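Local coordinates for protein putative oxidoreductase with NAD(P)-binding Rossmann-fold domain (PDB 3UUW) that is a putative oxidoreductase of the Gfo/Idh/MocA family that probably uses a nicotinamide dinucleotide bound by its Rossmann-fold domain, at residues L155-Y168 / L190-H203. Residues are numbered along the deposited sequence; the frame is centred on the assembly and turned at random. Where two conformers were deposited one is given.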
loop_
_atom_site.group_PDB
_atom_site.type_symbol
_atom_site.label_atom_id
_atom_site.label_comp_id
_atom_site.label_asym_id
_atom_site.label_seq_id
_atom_site.Cartn_x
_atom_site.Cartn_y
_atom_site.Cartn_z
ATOM N N LEU A 155 -26.372 -5.546 5.915
ATOM C CA LEU A 155 -27.690 -5.749 5.330
ATOM C C LEU A 155 -28.617 -6.235 6.438
ATOM O O LEU A 155 -28.424 -7.329 6.985
ATOM C CB LEU A 155 -27.575 -6.785 4.200
ATOM C CG LEU A 155 -28.649 -6.886 3.125
ATOM C CD1 LEU A 155 -28.746 -5.581 2.360
ATOM C CD2 LEU A 155 -28.320 -8.027 2.178
ATOM N N ARG A 156 -29.611 -5.412 6.780
ATOM C CA ARG A 156 -30.525 -5.711 7.888
ATOM C C ARG A 156 -31.989 -5.539 7.494
ATOM O O ARG A 156 -32.302 -5.044 6.405
ATOM C CB ARG A 156 -30.183 -4.815 9.087
ATOM C CG ARG A 156 -28.722 -4.935 9.545
ATOM C CD ARG A 156 -28.403 -6.341 10.065
ATOM N NE ARG A 156 -28.766 -6.500 11.472
ATOM C CZ ARG A 156 -27.898 -6.601 12.479
ATOM N NH1 ARG A 156 -26.585 -6.598 12.255
ATOM N NH2 ARG A 156 -28.344 -6.734 13.726
ATOM N N ASN A 157 -32.893 -5.937 8.386
ATOM C CA ASN A 157 -34.312 -5.874 8.066
ATOM C C ASN A 157 -34.977 -4.578 8.537
ATOM O O ASN A 157 -35.780 -4.562 9.469
ATOM C CB ASN A 157 -35.052 -7.104 8.599
ATOM C CG ASN A 157 -36.401 -7.316 7.921
ATOM O OD1 ASN A 157 -36.685 -6.731 6.874
ATOM N ND2 ASN A 157 -37.233 -8.172 8.511
ATOM N N VAL A 158 -34.612 -3.484 7.880
ATOM C CA VAL A 158 -35.238 -2.193 8.104
ATOM C C VAL A 158 -35.533 -1.667 6.712
ATOM O O VAL A 158 -34.782 -1.949 5.776
ATOM C CB VAL A 158 -34.332 -1.225 8.855
ATOM C CG1 VAL A 158 -35.140 -0.015 9.315
ATOM C CG2 VAL A 158 -33.689 -1.919 10.054
ATOM N N ARG A 159 -36.632 -0.941 6.549
ATOM C CA ARG A 159 -36.974 -0.444 5.227
ATOM C C ARG A 159 -35.840 0.464 4.709
ATOM O O ARG A 159 -35.181 1.160 5.478
ATOM C CB ARG A 159 -38.322 0.270 5.231
ATOM C CG ARG A 159 -38.897 0.435 3.844
ATOM C CD ARG A 159 -40.306 1.010 3.852
ATOM N NE ARG A 159 -40.782 1.146 2.479
ATOM C CZ ARG A 159 -41.980 1.594 2.122
ATOM N NH1 ARG A 159 -42.871 1.967 3.039
ATOM N NH2 ARG A 159 -42.287 1.667 0.832
ATOM N N PHE A 160 -35.622 0.433 3.402
ATOM C CA PHE A 160 -34.496 1.167 2.791
ATOM C C PHE A 160 -34.472 2.663 3.128
ATOM O O PHE A 160 -33.397 3.248 3.257
ATOM C CB PHE A 160 -34.506 0.974 1.282
ATOM C CG PHE A 160 -35.571 1.772 0.589
ATOM C CD1 PHE A 160 -36.879 1.317 0.538
ATOM C CD2 PHE A 160 -35.263 2.996 0.008
ATOM C CE1 PHE A 160 -37.866 2.061 -0.088
ATOM C CE2 PHE A 160 -36.242 3.742 -0.629
ATOM C CZ PHE A 160 -37.549 3.273 -0.674
ATOM N N ASP A 161 -35.641 3.302 3.239
ATOM C CA ASP A 161 -35.670 4.740 3.529
ATOM C C ASP A 161 -34.997 5.098 4.859
ATOM O O ASP A 161 -34.346 6.136 4.967
ATOM C CB ASP A 161 -37.086 5.334 3.433
ATOM C CG ASP A 161 -38.102 4.628 4.327
ATOM O OD1 ASP A 161 -38.025 3.393 4.522
ATOM O OD2 ASP A 161 -39.010 5.325 4.826
ATOM N N SER A 162 -35.136 4.235 5.855
ATOM C CA SER A 162 -34.474 4.439 7.146
ATOM C C SER A 162 -32.955 4.436 6.978
ATOM O O SER A 162 -32.259 5.295 7.498
ATOM C CB SER A 162 -34.888 3.345 8.126
ATOM O OG SER A 162 -36.289 3.320 8.245
ATOM N N THR A 163 -32.446 3.465 6.234
ATOM C CA THR A 163 -31.006 3.372 5.981
ATOM C C THR A 163 -30.490 4.583 5.182
ATOM O O THR A 163 -29.430 5.120 5.458
ATOM C CB THR A 163 -30.681 2.052 5.264
ATOM O OG1 THR A 163 -31.278 0.970 5.991
ATOM C CG2 THR A 163 -29.190 1.829 5.177
ATOM N N LEU A 164 -31.265 5.047 4.203
ATOM C CA LEU A 164 -30.843 6.211 3.449
ATOM C C LEU A 164 -30.684 7.460 4.346
ATOM O O LEU A 164 -29.657 8.102 4.323
ATOM C CB LEU A 164 -31.825 6.499 2.315
ATOM C CG LEU A 164 -31.870 5.504 1.155
ATOM C CD1 LEU A 164 -32.920 5.948 0.136
ATOM C CD2 LEU A 164 -30.487 5.315 0.484
ATOM N N ILE A 165 -31.707 7.737 5.149
ATOM C CA ILE A 165 -31.732 8.910 6.013
ATOM C C ILE A 165 -30.716 8.841 7.149
ATOM O O ILE A 165 -30.193 9.865 7.584
ATOM C CB ILE A 165 -33.146 9.105 6.619
ATOM C CG1 ILE A 165 -34.170 9.362 5.514
ATOM C CG2 ILE A 165 -33.151 10.276 7.568
ATOM C CD1 ILE A 165 -33.920 10.652 4.762
ATOM N N ASP A 166 -30.427 7.623 7.591
ATOM C CA ASP A 166 -29.554 7.355 8.734
ATOM C C ASP A 166 -28.077 7.282 8.369
ATOM O O ASP A 166 -27.227 7.714 9.147
ATOM C CB ASP A 166 -29.962 6.025 9.375
ATOM C CG ASP A 166 -29.269 5.767 10.698
ATOM O OD1 ASP A 166 -29.268 6.670 11.568
ATOM O OD2 ASP A 166 -28.751 4.641 10.878
ATOM N N ASP A 167 -27.768 6.725 7.198
ATOM C CA ASP A 167 -26.377 6.499 6.826
ATOM C C ASP A 167 -25.967 7.078 5.479
ATOM O O ASP A 167 -24.938 7.738 5.389
ATOM C CB ASP A 167 -26.055 5.018 6.877
ATOM C CG ASP A 167 -24.556 4.749 7.021
ATOM O OD1 ASP A 167 -23.762 5.714 7.151
ATOM O OD2 ASP A 167 -24.167 3.564 7.002
ATOM N N TYR A 168 -26.758 6.864 4.431
ATOM C CA TYR A 168 -26.414 7.436 3.128
ATOM C C TYR A 168 -26.381 8.962 3.199
ATOM O O TYR A 168 -25.709 9.608 2.394
ATOM C CB TYR A 168 -27.403 7.006 2.070
ATOM C CG TYR A 168 -27.026 7.287 0.630
ATOM C CD1 TYR A 168 -25.796 6.881 0.099
ATOM C CD2 TYR A 168 -27.935 7.858 -0.224
ATOM C CE1 TYR A 168 -25.478 7.101 -1.258
ATOM C CE2 TYR A 168 -27.622 8.098 -1.590
ATOM C CZ TYR A 168 -26.405 7.695 -2.098
ATOM O OH TYR A 168 -26.133 7.905 -3.442
ATOM N N LEU A 190 -30.766 2.021 -7.497
ATOM C CA LEU A 190 -31.298 1.758 -6.177
ATOM C C LEU A 190 -31.778 0.323 -6.157
ATOM O O LEU A 190 -32.794 0.000 -6.762
ATOM C CB LEU A 190 -32.400 2.745 -5.815
ATOM C CG LEU A 190 -33.051 2.512 -4.454
ATOM C CD1 LEU A 190 -32.059 2.816 -3.337
ATOM C CD2 LEU A 190 -34.295 3.369 -4.322
ATOM N N PHE A 191 -31.024 -0.531 -5.471
ATOM C CA PHE A 191 -31.288 -1.974 -5.434
ATOM C C PHE A 191 -31.745 -2.379 -4.049
ATOM O O PHE A 191 -31.044 -2.132 -3.049
ATOM C CB PHE A 191 -30.041 -2.782 -5.830
ATOM C CG PHE A 191 -29.413 -2.368 -7.141
ATOM C CD1 PHE A 191 -30.161 -1.750 -8.154
ATOM C CD2 PHE A 191 -28.062 -2.634 -7.386
ATOM C CE1 PHE A 191 -29.564 -1.378 -9.359
ATOM C CE2 PHE A 191 -27.464 -2.272 -8.599
ATOM C CZ PHE A 191 -28.224 -1.634 -9.582
ATOM N N LEU A 192 -32.908 -3.027 -4.009
ATOM C CA LEU A 192 -33.561 -3.428 -2.775
ATOM C C LEU A 192 -33.825 -4.911 -2.756
ATOM O O LEU A 192 -34.001 -5.532 -3.806
ATOM C CB LEU A 192 -34.920 -2.716 -2.640
ATOM C CG LEU A 192 -34.912 -1.184 -2.748
ATOM C CD1 LEU A 192 -36.353 -0.626 -2.677
ATOM C CD2 LEU A 192 -34.021 -0.558 -1.691
ATOM N N THR A 193 -33.864 -5.471 -1.551
ATOM C CA THR A 193 -34.268 -6.863 -1.371
ATOM C C THR A 193 -35.763 -6.958 -1.653
ATOM O O THR A 193 -36.458 -5.934 -1.785
ATOM C CB THR A 193 -34.029 -7.360 0.071
ATOM O OG1 THR A 193 -34.866 -6.629 0.985
ATOM C CG2 THR A 193 -32.575 -7.221 0.470
ATOM N N ASP A 194 -36.258 -8.183 -1.751
ATOM C CA ASP A 194 -37.685 -8.404 -1.950
ATOM C C ASP A 194 -38.484 -7.727 -0.839
ATOM O O ASP A 194 -39.578 -7.225 -1.080
ATOM C CB ASP A 194 -38.013 -9.903 -2.002
ATOM C CG ASP A 194 -37.500 -10.577 -3.273
ATOM O OD1 ASP A 194 -37.625 -11.818 -3.381
ATOM O OD2 ASP A 194 -36.974 -9.872 -4.164
ATOM N N ASN A 195 -37.930 -7.717 0.372
ATOM C CA ASN A 195 -38.583 -7.091 1.527
ATOM C C ASN A 195 -38.267 -5.604 1.690
ATOM O O ASN A 195 -38.455 -5.057 2.773
ATOM C CB ASN A 195 -38.225 -7.845 2.817
ATOM C CG ASN A 195 -38.886 -9.212 2.898
ATOM O OD1 ASN A 195 -39.953 -9.438 2.324
ATOM N ND2 ASN A 195 -38.259 -10.130 3.627
ATOM N N LYS A 196 -37.795 -4.961 0.619
ATOM C CA LYS A 196 -37.516 -3.514 0.604
ATOM C C LYS A 196 -36.378 -3.017 1.499
ATOM O O LYS A 196 -36.367 -1.839 1.898
ATOM C CB LYS A 196 -38.805 -2.702 0.864
ATOM C CG LYS A 196 -39.590 -2.336 -0.389
ATOM C CD LYS A 196 -39.842 -3.521 -1.283
ATOM C CE LYS A 196 -40.652 -3.129 -2.500
ATOM N NZ LYS A 196 -40.877 -4.303 -3.381
ATOM N N ASN A 197 -35.412 -3.887 1.786
ATOM C CA ASN A 197 -34.214 -3.483 2.520
ATOM C C ASN A 197 -33.178 -2.971 1.498
ATOM O O ASN A 197 -33.116 -3.484 0.376
ATOM C CB ASN A 197 -33.628 -4.652 3.292
ATOM C CG ASN A 197 -34.676 -5.423 4.074
ATOM O OD1 ASN A 197 -34.836 -6.617 3.875
ATOM N ND2 ASN A 197 -35.427 -4.733 4.930
ATOM N N LEU A 198 -32.361 -1.996 1.891
ATOM C CA LEU A 198 -31.336 -1.444 1.009
ATOM C C LEU A 198 -30.169 -2.396 0.800
ATOM O O LEU A 198 -29.547 -2.858 1.767
ATOM C CB LEU A 198 -30.777 -0.132 1.584
ATOM C CG LEU A 198 -29.703 0.577 0.732
ATOM C CD1 LEU A 198 -30.276 0.987 -0.611
ATOM C CD2 LEU A 198 -29.143 1.783 1.459
ATOM N N ILE A 199 -29.867 -2.675 -0.462
ATOM C CA ILE A 199 -28.653 -3.427 -0.831
ATOM C C ILE A 199 -27.575 -2.459 -1.332
ATOM O O ILE A 199 -26.450 -2.420 -0.824
ATOM C CB ILE A 199 -28.913 -4.453 -1.961
ATOM C CG1 ILE A 199 -29.940 -5.513 -1.554
ATOM C CG2 ILE A 199 -27.580 -5.134 -2.375
ATOM C CD1 ILE A 199 -30.403 -6.370 -2.706
ATOM N N PHE A 200 -27.923 -1.688 -2.351
ATOM C CA PHE A 200 -26.970 -0.766 -2.973
ATOM C C PHE A 200 -27.680 0.472 -3.459
ATOM O O PHE A 200 -28.799 0.394 -3.947
ATOM C CB PHE A 200 -26.304 -1.487 -4.142
ATOM C CG PHE A 200 -25.371 -0.632 -4.937
ATOM C CD1 PHE A 200 -24.064 -0.437 -4.511
ATOM C CD2 PHE A 200 -25.787 -0.010 -6.094
ATOM C CE1 PHE A 200 -23.182 0.379 -5.225
ATOM C CE2 PHE A 200 -24.903 0.809 -6.811
ATOM C CZ PHE A 200 -23.595 0.978 -6.378
ATOM N N VAL A 201 -27.020 1.624 -3.326
ATOM C CA VAL A 201 -27.543 2.872 -3.847
ATOM C C VAL A 201 -26.395 3.673 -4.409
ATOM O O VAL A 201 -25.296 3.668 -3.861
ATOM C CB VAL A 201 -28.300 3.698 -2.774
ATOM C CG1 VAL A 201 -27.397 4.060 -1.622
ATOM C CG2 VAL A 201 -28.920 4.979 -3.377
ATOM N N SER A 202 -26.666 4.364 -5.501
ATOM C CA SER A 202 -25.687 5.233 -6.118
ATOM C C SER A 202 -26.376 6.358 -6.850
ATOM O O SER A 202 -27.494 6.197 -7.346
ATOM C CB SER A 202 -24.804 4.444 -7.078
ATOM O OG SER A 202 -23.944 5.316 -7.777
ATOM N N HIS A 203 -25.702 7.504 -6.896
ATOM C CA HIS A 203 -26.183 8.675 -7.618
ATOM C C HIS A 203 -25.063 9.383 -8.312
ATOM O O HIS A 203 -23.904 9.283 -7.919
ATOM C CB HIS A 203 -26.880 9.647 -6.689
ATOM C CG HIS A 203 -28.183 9.131 -6.194
ATOM N ND1 HIS A 203 -28.296 8.380 -5.046
ATOM C CD2 HIS A 203 -29.413 9.177 -6.742
ATOM C CE1 HIS A 203 -29.559 8.023 -4.887
ATOM N NE2 HIS A 203 -30.253 8.471 -5.916
HETATM O O HOH W 1 -32.436 -1.231 4.687
#
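Phe160 and Leu198 bring the two segments closest, their CA atoms 4.5 Å apart where helix 160-168 begins over strand 198-203. From there the helix crosses the strand at -52°, the two axes 8.8 Å apart at closest approach. Strands 190-192 and 198-203 form a hairpin whose type I turn runs from Thr193 to Lys196, with a classic bulge where Ile199 and Phe200 face Phe191. Phe160 N donates to Lys196 O (2.8 Å), which gives the N-H of the first helical residue a partner in the turn. The neighbouring Asn197 spends both amide hydrogens on the loop before the helix. One reaches Asn157 OD1 on a lone pair, the two amide planes nearly perpendicular; the other runs to Val158 O at 3.0 Å, nearly straight at the hydrogen (166°) but arriving from above the carbonyl plane. Thr193 OG1 donates to Asn197 OD1, so that with the two ND2 bonds the rotation of the amide is set; the same oxygen accepts from Asn197 N. A water links Val158 O, Thr163 OG1 and Leu198 N.

Apolar contacts take over along the helix. With CG of Phe160 held between its backbone N and carbonyl carbon (chi1 75°), Leu192 CD1 lies over one ring face, toward the rim. Leu198 CD2 touches Thr163 CG2 and Leu164 CD2. Farther on, Val201 CG1 sits over the centre of the Tyr168 ring. Tyr168 OH meets His203 ND1 at 2.7 Å; Thr214 also bonds this hydroxyl, and Glu188 bonds His203 NE2. Helix 160-179 thus packs against one face of the mixed sheet, near its end at strands 184-192 and 198-206, with an apolar middle bounded by polar contacts: hydrogen bonds from the Asn197 amide and to Lys196 O set the helix start against the hairpin, and a buried phenol-imidazole pair ties Tyr168, two turns on, to strand 198-203.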